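Local structure of beta-lactamase (Sebaldella termitidis, 6N1N) at residues E160-M163 and T168-I171; S58-E63 and K117-E122; N156-K161 and V204-A209. The protein probably hydrolyses beta-lactam antibiotics to substituted beta-amino acids, acting as a class D serine beta-lactamase that confers antibiotic resistance. All blocks are in the same frame, centred on the assembly; numbering follows the deposited sequence.

Contact 1 lies between the other two: its centre is about 10 Å from that of contact 2 and about 11 Å from that of contact 3, whereas contacts 2 and 3 are about 16 Å apart. Contacts 1 and 2 are tied by probable hydrogen bonds, T168 OG1 to E63 OE1 and M163 N to E122 OE2, each 2.8 Å. Contacts 1 and 3 share E160 and K161, and F162 CZ packs on N156 CB at 3.2 Å. None includes S51, the predicted acyl-ester serine. S58, in contact 2, gives one polar link toward that region: its OG hydrogen-bonds to the main-chain O of the carboxylated lysine at position 54.

Contact 1: E160-M163 and T168-I171; sequences EKFM and TYKI
Y169 loses more surface than any other residue here, because E160 lies flat over one face of its ring and F162 takes its hydroxyl. E160 CB stands 3.6 Å from the ring centroid, close to the ring normal, a CH-pi contact. The two side chains run in opposite directions: E160 CA lies by the hydroxyl end of the ring, CB over its centre, and the extended chain beyond (chi2 -161°) carries the carboxylate toward the root of the tyrosine. There the carboxylate is stacked, its plane only 13° from that of the ring, with E160 OE1 3.5 Å from Y169 CD2. E160 closes helix 147-159 with a Schellman motif, and its positive phi turns the chain so that F162 follows round to the tip of the tyrosine. Y169 OH donates to F162 O at 2.7 Å. The C=O...donor angle of 106° shows a side-on approach, tilted out of the carbonyl plane. F162 CB presses on the same hydroxyl at 3.1 Å from Y169 OH, the two side chains crossing at about a right angle. E160 OE2 also forms a salt bridge to K173, one turn further along the helix of Y169. The carboxylate therefore probably stays ionised although it lies against an aromatic face, with the lysine offsetting its charge, while the buried phenol spends its proton on the loop backbone.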
loop_
_atom_site.group_PDB
_atom_site.type_symbol
_atom_site.label_atom_id
_atom_site.label_comp_id
_atom_site.label_asym_id
_atom_site.label_seq_id
_atom_site.Cartn_x
_atom_site.Cartn_y
_atom_site.Cartn_z
ATOM N N GLU A 160 12.715 -7.955 6.575
ATOM C CA GLU A 160 12.297 -9.360 6.640
ATOM C C GLU A 160 12.202 -9.863 8.081
ATOM O O GLU A 160 12.619 -10.976 8.418
ATOM C CB GLU A 160 13.210 -10.238 5.774
ATOM C CG GLU A 160 13.283 -9.671 4.364
ATOM C CD GLU A 160 13.763 -10.612 3.280
ATOM O OE1 GLU A 160 14.024 -11.804 3.545
ATOM O OE2 GLU A 160 13.879 -10.108 2.154
ATOM N N LYS A 161 11.597 -9.039 8.941
ATOM C CA LYS A 161 11.448 -9.355 10.355
ATOM C C LYS A 161 10.288 -10.288 10.664
ATOM O O LYS A 161 10.282 -10.925 11.735
ATOM C CB LYS A 161 11.259 -8.065 11.157
ATOM C CG LYS A 161 12.518 -7.196 11.287
ATOM C CD LYS A 161 13.635 -7.916 12.008
ATOM C CE LYS A 161 14.391 -6.984 12.951
ATOM N NZ LYS A 161 15.074 -5.879 12.230
ATOM N N PHE A 162 9.294 -10.365 9.783
ATOM C CA PHE A 162 8.168 -11.251 10.009
ATOM C C PHE A 162 8.592 -12.698 9.780
ATOM O O PHE A 162 9.502 -12.979 9.001
ATOM C CB PHE A 162 7.020 -10.913 9.061
ATOM C CG PHE A 162 6.584 -9.468 9.093
ATOM C CD1 PHE A 162 6.339 -8.827 10.282
ATOM C CD2 PHE A 162 6.406 -8.759 7.909
ATOM C CE1 PHE A 162 5.928 -7.490 10.294
ATOM C CE2 PHE A 162 5.968 -7.418 7.920
ATOM C CZ PHE A 162 5.733 -6.804 9.111
HETATM N N MSE A 163 7.916 -13.619 10.457
HETATM C CA MSE A 163 8.208 -15.035 10.280
HETATM C C MSE A 163 7.538 -15.556 9.006
HETATM O O MSE A 163 6.457 -16.148 9.034
HETATM C CB MSE A 163 7.764 -15.826 11.514
HETATM C CG MSE A 163 8.492 -15.403 12.795
HETATM SE SE MSE A 163 10.443 -15.586 12.693
HETATM C CE MSE A 163 10.510 -17.478 12.221
ATOM N N THR A 168 8.696 -16.412 0.010
ATOM C CA THR A 168 7.616 -15.440 0.114
ATOM C C THR A 168 8.130 -14.017 0.004
ATOM O O THR A 168 7.592 -13.194 -0.748
ATOM C CB THR A 168 6.909 -15.646 1.448
ATOM O OG1 THR A 168 6.294 -16.934 1.419
ATOM C CG2 THR A 168 5.888 -14.592 1.688
ATOM N N TYR A 169 9.157 -13.696 0.791
ATOM C CA TYR A 169 9.741 -12.364 0.708
ATOM C C TYR A 169 10.306 -12.076 -0.682
ATOM O O TYR A 169 10.141 -10.964 -1.211
ATOM C CB TYR A 169 10.859 -12.234 1.737
ATOM C CG TYR A 169 10.446 -11.960 3.151
ATOM C CD1 TYR A 169 9.810 -10.777 3.490
ATOM C CD2 TYR A 169 10.768 -12.864 4.172
ATOM C CE1 TYR A 169 9.454 -10.511 4.792
ATOM C CE2 TYR A 169 10.423 -12.605 5.501
ATOM C CZ TYR A 169 9.780 -11.425 5.803
ATOM O OH TYR A 169 9.428 -11.131 7.082
ATOM N N LYS A 170 11.014 -13.038 -1.275
ATOM C CA LYS A 170 11.677 -12.784 -2.549
ATOM C C LYS A 170 10.656 -12.484 -3.648
ATOM O O LYS A 170 10.826 -11.539 -4.434
ATOM C CB LYS A 170 12.556 -13.980 -2.944
ATOM C CG LYS A 170 13.192 -13.908 -4.353
ATOM C CD LYS A 170 14.319 -14.946 -4.492
ATOM C CE LYS A 170 14.679 -15.276 -5.938
ATOM N NZ LYS A 170 15.514 -14.239 -6.602
ATOM N N ILE A 171 9.582 -13.265 -3.698
ATOM C CA ILE A 171 8.548 -13.061 -4.705
ATOM C C ILE A 171 7.835 -11.729 -4.494
ATOM O O ILE A 171 7.626 -10.969 -5.442
ATOM C CB ILE A 171 7.555 -14.239 -4.691
ATOM C CG1 ILE A 171 8.198 -15.498 -5.283
ATOM C CG2 ILE A 171 6.305 -13.849 -5.433
ATOM C CD1 ILE A 171 7.444 -16.777 -4.964
#

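Contact 2: S58-E63 and K117-E122; sequences SLIFLE and KEYLKE
This is an apolar helix-to-helix contact between helix 56-63 and helix 113-122, in the helical part of the fold, and it rests on a single tyrosine. Y119 reaches across to I60 and E63, two residues nearly one turn apart on the facing helix. The backbones come closest at I60 and Y119, whose CA atoms are 7.4 Å apart, close enough for the I60 side chain to lie directly on the ring. I60 lies over one face of the Y119 ring. Its CG1 is 3.9 Å from the ring centroid and 22° off the normal, a CH-pi contact displaced toward the rim, and it comes within 3.6 Å of Y119 CG. With CG1 beside the backbone N (chi1 -67°), the terminal methyl passes the root of the ring, bringing I60 CD1 to 3.5 Å from Y119 CB. The other branch, I60 CG2, sits 4.0 Å from Y119 CD2, so both branches of the isoleucine lie on the same face of the ring. E63 is met at the ring's edge: its CG lies 3.3 Å from Y119 OH. A bend at chi2 (67°) turns the carboxylate away, and E63 OE1 is instead hydrogen-bonded to T168 and to the backbone N of S165. The Y119 hydroxyl has its polar partner in E64. Helix 56-63 follows the active-site S-x-x-K motif in sequence. Helix 166-175 packs on it at L59 and L62, helix 92-98 on S58 and L62, while Y116, from helix 113-122 itself, reaches both I60 and F61.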
loop_
_atom_site.group_PDB
_atom_site.type_symbol
_atom_site.label_atom_id
_atom_site.label_comp_id
_atom_site.label_asym_id
_atom_site.label_seq_id
_atom_site.Cartn_x
_atom_site.Cartn_y
_atom_site.Cartn_z
ATOM N N SER A 58 -0.609 -10.441 -0.395
ATOM C CA SER A 58 0.281 -11.227 -1.246
ATOM C C SER A 58 1.267 -12.042 -0.409
ATOM O O SER A 58 1.553 -13.202 -0.735
ATOM C CB SER A 58 1.024 -10.318 -2.231
ATOM O OG SER A 58 0.120 -9.673 -3.113
ATOM N N LEU A 59 1.824 -11.447 0.649
ATOM C CA LEU A 59 2.660 -12.231 1.563
ATOM C C LEU A 59 1.877 -13.401 2.129
ATOM O O LEU A 59 2.380 -14.531 2.197
ATOM C CB LEU A 59 3.178 -11.373 2.722
ATOM C CG LEU A 59 4.108 -10.191 2.418
ATOM C CD1 LEU A 59 4.222 -9.319 3.655
ATOM C CD2 LEU A 59 5.467 -10.643 1.966
ATOM N N ILE A 60 0.631 -13.139 2.545
ATOM C CA ILE A 60 -0.164 -14.171 3.193
ATOM C C ILE A 60 -0.503 -15.275 2.199
ATOM O O ILE A 60 -0.409 -16.459 2.523
ATOM C CB ILE A 60 -1.428 -13.559 3.825
ATOM C CG1 ILE A 60 -1.057 -12.640 5.001
ATOM C CG2 ILE A 60 -2.378 -14.643 4.318
ATOM C CD1 ILE A 60 -2.198 -11.782 5.528
ATOM N N PHE A 61 -0.912 -14.909 0.976
ATOM C CA PHE A 61 -1.251 -15.914 -0.033
ATOM C C PHE A 61 -0.086 -16.883 -0.277
ATOM O O PHE A 61 -0.289 -18.101 -0.370
ATOM C CB PHE A 61 -1.642 -15.242 -1.354
ATOM C CG PHE A 61 -3.080 -14.763 -1.428
ATOM C CD1 PHE A 61 -3.839 -14.541 -0.294
ATOM C CD2 PHE A 61 -3.651 -14.511 -2.658
ATOM C CE1 PHE A 61 -5.133 -14.091 -0.387
ATOM C CE2 PHE A 61 -4.951 -14.072 -2.761
ATOM C CZ PHE A 61 -5.693 -13.870 -1.626
ATOM N N LEU A 62 1.140 -16.369 -0.393
ATOM C CA LEU A 62 2.272 -17.247 -0.636
ATOM C C LEU A 62 2.608 -18.075 0.591
ATOM O O LEU A 62 2.834 -19.282 0.485
ATOM C CB LEU A 62 3.481 -16.431 -1.091
ATOM C CG LEU A 62 3.254 -15.824 -2.465
ATOM C CD1 LEU A 62 4.196 -14.672 -2.672
ATOM C CD2 LEU A 62 3.449 -16.869 -3.579
ATOM N N GLU A 63 2.664 -17.444 1.766
ATOM C CA GLU A 63 3.051 -18.196 2.962
ATOM C C GLU A 63 2.050 -19.304 3.274
ATOM O O GLU A 63 2.440 -20.404 3.717
ATOM C CB GLU A 63 3.204 -17.251 4.153
ATOM C CG GLU A 63 3.940 -17.877 5.360
ATOM C CD GLU A 63 5.402 -18.174 5.087
ATOM O OE1 GLU A 63 5.942 -17.641 4.099
ATOM O OE2 GLU A 63 6.019 -18.920 5.887
ATOM N N LYS A 117 -6.259 -13.035 11.327
ATOM C CA LYS A 117 -5.985 -12.283 12.551
ATOM C C LYS A 117 -4.572 -12.532 13.058
ATOM O O LYS A 117 -3.919 -11.611 13.563
ATOM C CB LYS A 117 -7.007 -12.619 13.635
ATOM C CG LYS A 117 -8.366 -11.964 13.384
ATOM C CD LYS A 117 -9.401 -12.414 14.401
ATOM C CE LYS A 117 -10.747 -11.765 14.123
ATOM N NZ LYS A 117 -11.828 -12.330 14.973
ATOM N N GLU A 118 -4.072 -13.765 12.908
ATOM C CA GLU A 118 -2.693 -14.066 13.287
ATOM C C GLU A 118 -1.702 -13.231 12.497
ATOM O O GLU A 118 -0.751 -12.674 13.059
ATOM C CB GLU A 118 -2.386 -15.541 13.075
ATOM C CG GLU A 118 -3.051 -16.478 14.042
ATOM C CD GLU A 118 -2.776 -17.925 13.657
ATOM O OE1 GLU A 118 -1.825 -18.160 12.869
ATOM O OE2 GLU A 118 -3.510 -18.812 14.121
ATOM N N TYR A 119 -1.907 -13.130 11.173
ATOM C CA TYR A 119 -1.037 -12.308 10.346
ATOM C C TYR A 119 -1.169 -10.825 10.664
ATOM O O TYR A 119 -0.174 -10.099 10.675
ATOM C CB TYR A 119 -1.321 -12.572 8.864
ATOM C CG TYR A 119 -0.660 -13.836 8.360
ATOM C CD1 TYR A 119 0.710 -13.881 8.134
ATOM C CD2 TYR A 119 -1.399 -14.990 8.133
ATOM C CE1 TYR A 119 1.320 -15.038 7.672
ATOM C CE2 TYR A 119 -0.799 -16.149 7.668
ATOM C CZ TYR A 119 0.559 -16.168 7.447
ATOM O OH TYR A 119 1.148 -17.329 6.994
ATOM N N LEU A 120 -2.393 -10.343 10.919
ATOM C CA LEU A 120 -2.557 -8.936 11.267
ATOM C C LEU A 120 -1.829 -8.611 12.572
ATOM O O LEU A 120 -1.292 -7.504 12.712
ATOM C CB LEU A 120 -4.045 -8.589 11.343
ATOM C CG LEU A 120 -4.824 -8.773 10.034
ATOM C CD1 LEU A 120 -6.285 -8.412 10.237
ATOM C CD2 LEU A 120 -4.278 -7.970 8.849
ATOM N N LYS A 121 -1.754 -9.573 13.494
ATOM C CA LYS A 121 -0.986 -9.380 14.727
ATOM C C LYS A 121 0.514 -9.362 14.439
ATOM O O LYS A 121 1.235 -8.462 14.894
ATOM C CB LYS A 121 -1.347 -10.479 15.723
ATOM C CG LYS A 121 -0.601 -10.399 17.052
ATOM C CD LYS A 121 -1.129 -11.451 18.034
ATOM C CE LYS A 121 -0.147 -11.745 19.171
ATOM N NZ LYS A 121 -0.356 -10.875 20.365
ATOM N N GLU A 122 0.997 -10.358 13.692
ATOM C CA GLU A 122 2.403 -10.414 13.300
ATOM C C GLU A 122 2.827 -9.141 12.591
ATOM O O GLU A 122 3.928 -8.618 12.826
ATOM C CB GLU A 122 2.598 -11.650 12.416
ATOM C CG GLU A 122 3.970 -11.849 11.780
ATOM C CD GLU A 122 5.010 -12.352 12.747
ATOM O OE1 GLU A 122 4.659 -12.621 13.913
ATOM O OE2 GLU A 122 6.189 -12.477 12.347
#

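Contact 3: N156-K161 and V204-A209; sequences NLYEEK and VGYIEA
Y158 drives the edge of its ring toward the face of Y206 in an offset edge-to-face pair, with centroids 5.3 Å apart and planes at 73°. The closest atoms are Y158 CD1 and Y206 CE1, at 3.7 Å, and Y158 CD1 is equally near Y206 OH, which lies at the edge of the Y158 ring in its plane. Both first torsions serve this meeting: CG of Y158 is anti to the backbone N (chi1 176°), and Y206 holds its ring between N and the carbonyl carbon (chi1 65°). This inner part is closely packed, for Y206 is buried and also meets F215, while V213 touches both tyrosines. Here the end of helix 147-159 lies against the mixed sheet of the transpeptidase-like fold, on strand 198-209, which pairs antiparallel with 184-195 and 212-222; V204 bonds through its backbone to K189, in the sequence of the family's KTG motif. Toward the hydroxyl of Y158 the packing gives way to water and charge. E208 OE2 stands 3.8 Å from Y158 CE1, at the edge of the ring and near its plane, with the carboxylate turned almost perpendicular to it. One water joins them, hydrogen-bonded to Y158 OH at 2.6 Å and donating to E208 OE2 at 2.8 Å. On its other oxygen, E208 OE1, the carboxylate forms a salt bridge to R187 of the adjoining strand.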
loop_
_atom_site.group_PDB
_atom_site.type_symbol
_atom_site.label_atom_id
_atom_site.label_comp_id
_atom_site.label_asym_id
_atom_site.label_seq_id
_atom_site.Cartn_x
_atom_site.Cartn_y
_atom_site.Cartn_z
ATOM N N ASN A 156 9.411 -3.387 8.403
ATOM C CA ASN A 156 9.536 -4.773 8.825
ATOM C C ASN A 156 9.560 -5.732 7.635
ATOM O O ASN A 156 10.235 -6.755 7.681
ATOM C CB ASN A 156 8.402 -5.127 9.791
ATOM C CG ASN A 156 8.678 -4.637 11.194
ATOM O OD1 ASN A 156 9.800 -4.738 11.679
ATOM N ND2 ASN A 156 7.668 -4.088 11.845
ATOM N N LEU A 157 8.780 -5.453 6.588
ATOM C CA LEU A 157 8.861 -6.254 5.369
ATOM C C LEU A 157 10.248 -6.154 4.742
ATOM O O LEU A 157 10.898 -7.178 4.438
ATOM C CB LEU A 157 7.750 -5.801 4.388
ATOM C CG LEU A 157 7.428 -6.599 3.128
ATOM C CD1 LEU A 157 6.196 -6.030 2.364
ATOM C CD2 LEU A 157 8.588 -6.681 2.180
ATOM N N TYR A 158 10.736 -4.922 4.566
ATOM C CA TYR A 158 12.063 -4.712 4.002
ATOM C C TYR A 158 13.148 -5.419 4.806
ATOM O O TYR A 158 14.053 -6.035 4.222
ATOM C CB TYR A 158 12.335 -3.211 3.918
ATOM C CG TYR A 158 13.733 -2.888 3.435
ATOM C CD1 TYR A 158 14.068 -3.015 2.100
ATOM C CD2 TYR A 158 14.704 -2.466 4.317
ATOM C CE1 TYR A 158 15.352 -2.734 1.644
ATOM C CE2 TYR A 158 15.973 -2.178 3.888
ATOM C CZ TYR A 158 16.295 -2.304 2.540
ATOM O OH TYR A 158 17.578 -2.011 2.123
ATOM N N GLU A 159 13.100 -5.318 6.131
ATOM C CA GLU A 159 14.076 -5.977 6.993
ATOM C C GLU A 159 13.832 -7.471 7.118
ATOM O O GLU A 159 14.672 -8.183 7.685
ATOM C CB GLU A 159 14.058 -5.322 8.375
ATOM C CG GLU A 159 14.712 -3.943 8.367
ATOM C CD GLU A 159 14.736 -3.272 9.732
ATOM O OE1 GLU A 159 13.964 -3.702 10.618
ATOM O OE2 GLU A 159 15.536 -2.325 9.905
ATOM N N GLU A 160 12.715 -7.955 6.575
ATOM C CA GLU A 160 12.297 -9.360 6.640
ATOM C C GLU A 160 12.202 -9.863 8.081
ATOM O O GLU A 160 12.619 -10.976 8.418
ATOM C CB GLU A 160 13.210 -10.238 5.774
ATOM C CG GLU A 160 13.283 -9.671 4.364
ATOM C CD GLU A 160 13.763 -10.612 3.280
ATOM O OE1 GLU A 160 14.024 -11.804 3.545
ATOM O OE2 GLU A 160 13.879 -10.108 2.154
ATOM N N LYS A 161 11.597 -9.039 8.941
ATOM C CA LYS A 161 11.448 -9.355 10.355
ATOM C C LYS A 161 10.288 -10.288 10.664
ATOM O O LYS A 161 10.282 -10.925 11.735
ATOM C CB LYS A 161 11.259 -8.065 11.157
ATOM C CG LYS A 161 12.518 -7.196 11.287
ATOM C CD LYS A 161 13.635 -7.916 12.008
ATOM C CE LYS A 161 14.391 -6.984 12.951
ATOM N NZ LYS A 161 15.074 -5.879 12.230
ATOM N N VAL A 204 1.386 3.897 -1.167
ATOM C CA VAL A 204 2.320 3.509 -0.108
ATOM C C VAL A 204 3.371 2.586 -0.703
ATOM O O VAL A 204 3.158 1.955 -1.740
ATOM C CB VAL A 204 1.606 2.824 1.081
ATOM C CG1 VAL A 204 0.425 3.675 1.595
ATOM C CG2 VAL A 204 1.164 1.393 0.721
ATOM N N GLY A 205 4.534 2.530 -0.050
ATOM C CA GLY A 205 5.603 1.674 -0.530
ATOM C C GLY A 205 6.952 2.158 -0.033
ATOM O O GLY A 205 7.059 2.749 1.039
ATOM N N TYR A 206 7.976 1.885 -0.836
ATOM C CA TYR A 206 9.306 2.380 -0.533
ATOM C C TYR A 206 10.088 2.493 -1.827
ATOM O O TYR A 206 9.829 1.785 -2.804
ATOM C CB TYR A 206 10.040 1.515 0.507
ATOM C CG TYR A 206 10.411 0.066 0.193
ATOM C CD1 TYR A 206 11.640 -0.253 -0.384
ATOM C CD2 TYR A 206 9.593 -0.982 0.569
ATOM C CE1 TYR A 206 12.021 -1.580 -0.599
ATOM C CE2 TYR A 206 9.959 -2.332 0.324
ATOM C CZ TYR A 206 11.171 -2.617 -0.269
ATOM O OH TYR A 206 11.562 -3.940 -0.472
ATOM N N ILE A 207 11.048 3.403 -1.817
ATOM C CA ILE A 207 11.890 3.684 -2.963
ATOM C C ILE A 207 13.336 3.523 -2.531
ATOM O O ILE A 207 13.754 4.079 -1.509
ATOM C CB ILE A 207 11.621 5.084 -3.547
ATOM C CG1 ILE A 207 12.415 5.243 -4.858
ATOM C CG2 ILE A 207 11.936 6.237 -2.568
ATOM C CD1 ILE A 207 12.023 6.519 -5.672
ATOM N N GLU A 208 14.085 2.747 -3.311
ATOM C CA GLU A 208 15.526 2.561 -3.140
ATOM C C GLU A 208 16.235 3.591 -4.009
ATOM O O GLU A 208 16.106 3.572 -5.240
ATOM C CB GLU A 208 15.935 1.139 -3.539
ATOM C CG GLU A 208 15.314 0.071 -2.632
ATOM C CD GLU A 208 15.505 -1.384 -3.047
ATOM O OE1 GLU A 208 15.505 -1.681 -4.260
ATOM O OE2 GLU A 208 15.626 -2.257 -2.135
ATOM N N ALA A 209 17.002 4.477 -3.370
ATOM C CA ALA A 209 17.640 5.589 -4.060
ATOM C C ALA A 209 18.741 6.132 -3.167
ATOM O O ALA A 209 18.625 6.093 -1.940
ATOM C CB ALA A 209 16.644 6.702 -4.384
HETATM O O HOH W 1 17.859 -1.786 -0.453
#